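Local coordinates for GTP-sensing transcriptional pleiotropic repressor CodY (Clostridioides difficile, PDB 5N0L), which senses nutrient status through GTP and, in its GAF domain, isoleucine, and acts as a pleiotropic repressor of transcription, at the interface of chains A and B and the interface of chains A and C. Coordinates in Å, arbitrary orientation; residue numbers count along the deposited sequence, not the author numbering. Chains: chain A/B/C, GTP-sensing transcriptional pleiotropic repressor CodY.

Contact 1: the interface of chains A and B. Residues chain A 91, 141, 144-145, 148-149; chain B 8-9, 13, 16.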
loop_
_atom_site.group_PDB
_atom_site.type_symbol
_atom_site.label_atom_id
_atom_site.label_comp_id
_atom_site.label_asym_id
_atom_site.label_seq_id
_atom_site.Cartn_x
_atom_site.Cartn_y
_atom_site.Cartn_z
ATOM N N THR A 91 17.301 -20.184 -16.125
ATOM C CA THR A 91 16.805 -21.460 -15.829
ATOM C C THR A 91 17.811 -22.568 -16.070
ATOM O O THR A 91 18.454 -22.710 -17.148
ATOM C CB THR A 91 15.468 -21.715 -16.516
ATOM O OG1 THR A 91 14.502 -20.769 -16.095
ATOM C CG2 THR A 91 14.962 -23.134 -16.207
ATOM N N ASP A 141 9.607 -28.559 -22.060
ATOM C CA ASP A 141 9.448 -27.135 -22.249
ATOM C C ASP A 141 8.108 -26.602 -21.756
ATOM O O ASP A 141 8.029 -25.405 -21.446
ATOM C CB ASP A 141 9.624 -26.739 -23.764
ATOM C CG ASP A 141 11.065 -26.839 -24.239
ATOM O OD1 ASP A 141 11.959 -27.067 -23.390
ATOM O OD2 ASP A 141 11.326 -26.713 -25.491
ATOM N N LEU A 144 8.491 -26.051 -18.141
ATOM C CA LEU A 144 9.231 -24.803 -18.029
ATOM C C LEU A 144 8.408 -23.570 -18.210
ATOM O O LEU A 144 8.632 -22.553 -17.535
ATOM C CB LEU A 144 10.515 -24.801 -18.859
ATOM C CG LEU A 144 11.614 -25.825 -18.703
ATOM C CD1 LEU A 144 12.887 -25.561 -19.555
ATOM C CD2 LEU A 144 12.040 -25.899 -17.245
ATOM N N VAL A 145 7.419 -23.594 -19.165
ATOM C CA VAL A 145 6.533 -22.507 -19.318
ATOM C C VAL A 145 5.870 -22.250 -17.929
ATOM O O VAL A 145 5.753 -21.076 -17.539
ATOM C CB VAL A 145 5.433 -22.747 -20.375
ATOM C CG1 VAL A 145 4.288 -21.774 -20.381
ATOM C CG2 VAL A 145 6.197 -22.705 -21.743
ATOM N N GLU A 148 8.323 -20.988 -15.236
ATOM C CA GLU A 148 8.801 -19.700 -15.437
ATOM C C GLU A 148 7.783 -18.596 -15.253
ATOM O O GLU A 148 8.135 -17.494 -14.677
ATOM C CB GLU A 148 9.547 -19.548 -16.755
ATOM C CG GLU A 148 10.829 -20.337 -16.747
ATOM C CD GLU A 148 11.724 -20.137 -17.931
ATOM O OE1 GLU A 148 11.408 -19.256 -18.789
ATOM O OE2 GLU A 148 12.758 -20.865 -17.945
ATOM N N TYR A 149 6.541 -18.804 -15.714
ATOM C CA TYR A 149 5.588 -17.841 -15.504
ATOM C C TYR A 149 5.240 -17.811 -13.965
ATOM O O TYR A 149 4.998 -16.706 -13.459
ATOM C CB TYR A 149 4.366 -17.851 -16.380
ATOM C CG TYR A 149 3.228 -18.611 -16.037
ATOM C CD1 TYR A 149 2.304 -18.196 -15.016
ATOM C CD2 TYR A 149 2.851 -19.694 -16.862
ATOM C CE1 TYR A 149 1.154 -18.889 -14.799
ATOM C CE2 TYR A 149 1.717 -20.383 -16.620
ATOM C CZ TYR A 149 0.842 -19.966 -15.632
ATOM O OH TYR A 149 -0.290 -20.681 -15.440
ATOM N N VAL B 8 6.438 -21.733 -27.695
ATOM C CA VAL B 8 5.661 -21.303 -26.487
ATOM C C VAL B 8 6.571 -20.829 -25.336
ATOM O O VAL B 8 6.280 -19.787 -24.713
ATOM C CB VAL B 8 4.627 -22.338 -26.048
ATOM C CG1 VAL B 8 5.243 -23.650 -25.596
ATOM C CG2 VAL B 8 3.601 -21.753 -25.047
ATOM N N LEU B 9 7.665 -21.524 -25.174
ATOM C CA LEU B 9 8.640 -21.150 -24.087
ATOM C C LEU B 9 9.419 -19.890 -24.464
ATOM O O LEU B 9 9.658 -18.910 -23.642
ATOM C CB LEU B 9 9.514 -22.340 -23.800
ATOM C CG LEU B 9 10.605 -22.149 -22.742
ATOM C CD1 LEU B 9 9.945 -21.712 -21.330
ATOM C CD2 LEU B 9 11.380 -23.443 -22.611
ATOM N N ARG B 13 9.055 -16.444 -22.303
ATOM C CA ARG B 13 10.255 -15.672 -21.904
ATOM C C ARG B 13 10.297 -14.212 -22.263
ATOM O O ARG B 13 10.742 -13.332 -21.408
ATOM C CB ARG B 13 11.532 -16.425 -22.280
ATOM C CG ARG B 13 11.724 -17.676 -21.541
ATOM C CD ARG B 13 12.752 -18.612 -22.141
ATOM N NE ARG B 13 12.979 -19.737 -21.241
ATOM C CZ ARG B 13 13.772 -20.759 -21.434
ATOM N NH1 ARG B 13 14.408 -20.974 -22.641
ATOM N NH2 ARG B 13 13.885 -21.658 -20.471
ATOM N N ASN B 16 7.705 -12.549 -20.072
ATOM C CA ASN B 16 8.221 -12.471 -18.657
ATOM C C ASN B 16 9.293 -11.448 -18.483
ATOM O O ASN B 16 9.320 -10.763 -17.362
ATOM C CB ASN B 16 8.681 -13.821 -18.186
ATOM C CG ASN B 16 7.535 -14.824 -18.023
ATOM O OD1 ASN B 16 6.343 -14.485 -17.918
ATOM N ND2 ASN B 16 7.912 -16.089 -17.892
HETATM O O HOH W 1 10.831 -16.610 -18.212
#
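B:Arg13 and A:Glu148 form a side-on salt bridge between two helices of the CodY GAF-domain construct, 7-21 of chain B and 141-158 of chain A, joining two copies in the deposited assembly, which may not be a biological pairing. Among the polar contacts, NE of B:Arg13 donates to carboxylate OE1 of A:Glu148 at 3.0 Å. NH2 of B:Arg13 donates to OE2 of A:Glu148 at 2.9 Å. Both are nearly straight (166° at H for the first) and meet the syn sides of the oxygens, with the two planes 21° apart. The A:Glu148 chain is extended beyond CG, which carries the carboxylate out to the arginine. Its rotation is further fixed by the hydroxyl OG1 of A:Thr91, a donor to OE2 from the face opposite to NH2. A water bridges OE1 of A:Glu148 to the amide ND2 of B:Asn16.

The apolar contacts centre on B:Leu9. From the same helix as B:Arg13, it covers one guanidinium face with CG, backing the group that holds A:Glu148. With CG anti to the backbone N (chi1 178°), its side chain slides past A:Val145 in the opposite direction; CG2 of A:Val145 reaches CA of B:Leu9 at 3.7 Å. The B:Leu9 side chain crosses that of A:Asp141 at roughly a right angle, CD2 touching its carboxylate.

Contact 2: the interface of chains A and B. Residues chain A 141-142; chain B 4-6, 8-9.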
loop_
_atom_site.group_PDB
_atom_site.type_symbol
_atom_site.label_atom_id
_atom_site.label_comp_id
_atom_site.label_asym_id
_atom_site.label_seq_id
_atom_site.Cartn_x
_atom_site.Cartn_y
_atom_site.Cartn_z
ATOM N N ASP A 141 9.607 -28.559 -22.060
ATOM C CA ASP A 141 9.448 -27.135 -22.249
ATOM C C ASP A 141 8.108 -26.602 -21.756
ATOM O O ASP A 141 8.029 -25.405 -21.446
ATOM C CB ASP A 141 9.624 -26.739 -23.764
ATOM C CG ASP A 141 11.065 -26.839 -24.239
ATOM O OD1 ASP A 141 11.959 -27.067 -23.390
ATOM O OD2 ASP A 141 11.326 -26.713 -25.491
ATOM N N ASP A 142 7.044 -27.433 -21.808
ATOM C CA ASP A 142 5.722 -27.088 -21.325
ATOM C C ASP A 142 5.863 -26.883 -19.767
ATOM O O ASP A 142 5.232 -25.983 -19.305
ATOM C CB ASP A 142 4.641 -28.053 -21.616
ATOM C CG ASP A 142 4.311 -27.999 -23.180
ATOM O OD1 ASP A 142 4.395 -26.877 -23.769
ATOM O OD2 ASP A 142 3.900 -29.006 -23.719
ATOM N N MET B 4 16.923 -26.075 -29.010
ATOM C CA MET B 4 16.256 -24.746 -29.168
ATOM C C MET B 4 14.899 -24.799 -28.549
ATOM O O MET B 4 14.090 -25.733 -28.794
ATOM C CB MET B 4 16.131 -24.281 -30.601
ATOM C CG MET B 4 15.481 -22.925 -30.811
ATOM S SD MET B 4 16.426 -21.574 -30.075
ATOM C CE MET B 4 18.095 -21.858 -30.657
ATOM N N ALA B 5 14.637 -23.818 -27.687
ATOM C CA ALA B 5 13.445 -23.933 -26.890
ATOM C C ALA B 5 12.209 -23.844 -27.755
ATOM O O ALA B 5 12.176 -23.072 -28.741
ATOM C CB ALA B 5 13.400 -22.759 -25.933
ATOM N N SER B 6 11.178 -24.574 -27.360
ATOM C CA SER B 6 9.884 -24.529 -28.031
ATOM C C SER B 6 9.345 -23.116 -28.129
ATOM O O SER B 6 9.569 -22.241 -27.288
ATOM C CB SER B 6 8.881 -25.475 -27.399
ATOM O OG SER B 6 9.312 -26.778 -27.356
ATOM N N VAL B 8 6.438 -21.733 -27.695
ATOM C CA VAL B 8 5.661 -21.303 -26.487
ATOM C C VAL B 8 6.571 -20.829 -25.336
ATOM O O VAL B 8 6.280 -19.787 -24.713
ATOM C CB VAL B 8 4.627 -22.338 -26.048
ATOM C CG1 VAL B 8 5.243 -23.650 -25.596
ATOM C CG2 VAL B 8 3.601 -21.753 -25.047
ATOM N N LEU B 9 7.665 -21.524 -25.174
ATOM C CA LEU B 9 8.640 -21.150 -24.087
ATOM C C LEU B 9 9.419 -19.890 -24.464
ATOM O O LEU B 9 9.658 -18.910 -23.642
ATOM C CB LEU B 9 9.514 -22.340 -23.800
ATOM C CG LEU B 9 10.605 -22.149 -22.742
ATOM C CD1 LEU B 9 9.945 -21.712 -21.330
ATOM C CD2 LEU B 9 11.380 -23.443 -22.611
HETATM O O HOH W 2 13.603 -27.696 -26.632
#
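Carboxylate oxygen OD2 of A:Asp141 accepts two hydrogen bonds from B:Ser6. The hydroxyl OG of B:Ser6 donates to OD2 of A:Asp141 at 2.7 Å, meeting the anti lone pair of that oxygen, away from OD1. The backbone N of B:Ser6 gives the other bond to OD2 of A:Asp141 at 2.8 Å (162° at H), arriving 41° out of the carboxylate plane. The torsion of B:Ser6 makes this possible: OG stands beside its own backbone N, anti to the carbonyl carbon (chi1 -56°), which puts the hydroxyl on the same side as the backbone N-H, so that both point to OD2.

A water extends the polar cluster. It lies 2.7 Å from OD2 of A:Asp141 and 3.0 Å from the carbonyl O of B:Met4, a poorly ordered residue, so this bridge may be the less rigid part.

Apolar contact is slight by comparison. CB of A:Asp141 lies 3.9 Å from CB of B:Ser6. One residue further on, A:Asp142 crosses B:Val8 at about a right angle, with OD1 of A:Asp142 3.8 Å from methyl CG1 of B:Val8.

Whether this pairing occurs in solution the structure alone does not show. In the deposited assembly the site ties the start of chain B's helix 7-21 to the first turn of chain A's helix 141-158.

Contact 3: the interface of chains A and C. Residues chain A 32, 149-150, 153, 157; chain C 15, 19, 23.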
loop_
_atom_site.group_PDB
_atom_site.type_symbol
_atom_site.label_atom_id
_atom_site.label_comp_id
_atom_site.label_asym_id
_atom_site.label_seq_id
_atom_site.Cartn_x
_atom_site.Cartn_y
_atom_site.Cartn_z
ATOM N N LEU A 32 0.532 -21.388 -4.066
ATOM C CA LEU A 32 1.112 -21.565 -5.473
ATOM C C LEU A 32 1.993 -22.786 -5.471
ATOM O O LEU A 32 2.011 -23.591 -6.429
ATOM C CB LEU A 32 1.890 -20.339 -5.855
ATOM C CG LEU A 32 2.690 -20.359 -7.212
ATOM C CD1 LEU A 32 1.703 -20.712 -8.319
ATOM C CD2 LEU A 32 3.369 -19.057 -7.511
ATOM N N TYR A 149 6.541 -18.804 -15.714
ATOM C CA TYR A 149 5.588 -17.841 -15.504
ATOM C C TYR A 149 5.240 -17.811 -13.965
ATOM O O TYR A 149 4.998 -16.706 -13.459
ATOM C CB TYR A 149 4.366 -17.851 -16.380
ATOM C CG TYR A 149 3.228 -18.611 -16.037
ATOM C CD1 TYR A 149 2.304 -18.196 -15.016
ATOM C CD2 TYR A 149 2.851 -19.694 -16.862
ATOM C CE1 TYR A 149 1.154 -18.889 -14.799
ATOM C CE2 TYR A 149 1.717 -20.383 -16.620
ATOM C CZ TYR A 149 0.842 -19.966 -15.632
ATOM O OH TYR A 149 -0.290 -20.681 -15.440
ATOM N N SER A 150 5.214 -18.953 -13.340
ATOM C CA SER A 150 4.920 -18.996 -11.862
ATOM C C SER A 150 5.999 -18.277 -11.081
ATOM O O SER A 150 5.616 -17.456 -10.167
ATOM C CB SER A 150 4.827 -20.432 -11.417
ATOM O OG SER A 150 3.666 -21.101 -11.857
ATOM N N VAL A 153 5.419 -14.572 -11.509
ATOM C CA VAL A 153 4.328 -14.114 -10.669
ATOM C C VAL A 153 4.822 -13.942 -9.171
ATOM O O VAL A 153 4.512 -12.868 -8.554
ATOM C CB VAL A 153 3.162 -15.086 -10.699
ATOM C CG1 VAL A 153 2.159 -14.863 -9.554
ATOM C CG2 VAL A 153 2.455 -14.890 -12.011
ATOM N N GLU A 157 4.903 -10.378 -6.863
ATOM C CA GLU A 157 4.182 -10.380 -5.573
ATOM C C GLU A 157 5.107 -10.115 -4.402
ATOM O O GLU A 157 4.600 -9.752 -3.322
ATOM C CB GLU A 157 3.454 -11.678 -5.345
ATOM C CG GLU A 157 2.258 -11.877 -6.254
ATOM C CD GLU A 157 1.083 -10.966 -5.991
ATOM O OE1 GLU A 157 0.374 -10.841 -7.017
ATOM O OE2 GLU A 157 0.863 -10.435 -4.816
ATOM N N ILE C 15 -3.209 -23.742 -12.506
ATOM C CA ILE C 15 -2.368 -22.732 -11.824
ATOM C C ILE C 15 -3.105 -21.434 -11.789
ATOM O O ILE C 15 -3.096 -20.704 -10.772
ATOM C CB ILE C 15 -1.017 -22.451 -12.528
ATOM C CG1 ILE C 15 -0.133 -23.695 -12.565
ATOM C CG2 ILE C 15 -0.244 -21.265 -11.894
ATOM C CD1 ILE C 15 0.239 -24.246 -11.175
ATOM N N LEU C 19 -4.101 -18.689 -8.832
ATOM C CA LEU C 19 -3.700 -17.279 -8.892
ATOM C C LEU C 19 -4.861 -16.298 -8.906
ATOM O O LEU C 19 -4.953 -15.375 -8.045
ATOM C CB LEU C 19 -2.788 -17.030 -10.019
ATOM C CG LEU C 19 -1.522 -17.787 -9.945
ATOM C CD1 LEU C 19 -0.777 -17.513 -11.235
ATOM C CD2 LEU C 19 -0.666 -17.332 -8.730
ATOM N N GLY C 23 -3.627 -15.826 -5.319
ATOM C CA GLY C 23 -2.491 -15.065 -5.816
ATOM C C GLY C 23 -0.995 -15.437 -5.804
ATOM O O GLY C 23 -0.241 -14.466 -5.936
#
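A:Val153 and C:Leu19 meet tip to tip, methyl CG1 of the valine 3.8 Å from branch CD2 of the leucine. The same CD2 of C:Leu19 lies 4.1 Å from CD1 of A:Leu32, so it has neighbours on two elements of chain A, helices 141-158 and 30-40. A:Leu32 CD1 also approaches CG2 of C:Ile15, crossing both side chains of chain C at an oblique angle.

C:Ile15 forms the other half of this apolar patch of the GAF-domain construct. The phenol OH of A:Tyr149 lies 3.5 Å from CB of C:Ile15, and with CE1 it runs alongside CB and CG2, a packing contact and not a hydrogen bond. CG2 of C:Ile15 also lies 3.9 Å from the hydroxyl OG of A:Ser150. The isoleucine and tyrosine side chains slide past each other in opposite directions. No nitrogen or oxygen comes within bonding distance across the patch.

Torsions and helix spacing position these groups. C:Ile15 and C:Leu19 are four residues apart on helix 7-21. A:Tyr149 has CG between the backbone N and the carbonyl carbon (chi1 88°), an uncommon setting on a helix that sends the ring toward C:Ile15. The whole interface is two-fold symmetric, so the patch recurs with the chains exchanged, consistent with a dimer contact. At its margin, CG of A:Glu157 lies 3.6 Å from the carbonyl O of C:Gly23.

Helix 141-158 of chain A takes part in all three contacts, and in each the partner presents helix 7-21 or the residues just before or after it. Contacts 1 and 2 lie about 7 Å apart between their C-alpha centres and share A:Asp141, B:Val8 and B:Leu9, forming one continuous stretch against chain B. Contact 3 is about 13 Å from contact 1, with A:Tyr149 in common, and about 19 Å from contact 2. Chain A's helix thus lies between N-terminal helices of two neighbours. The A-C interface is two-fold symmetric and the A-B interface is not, so the six-copy assembly combines different pairings, perhaps not all biological.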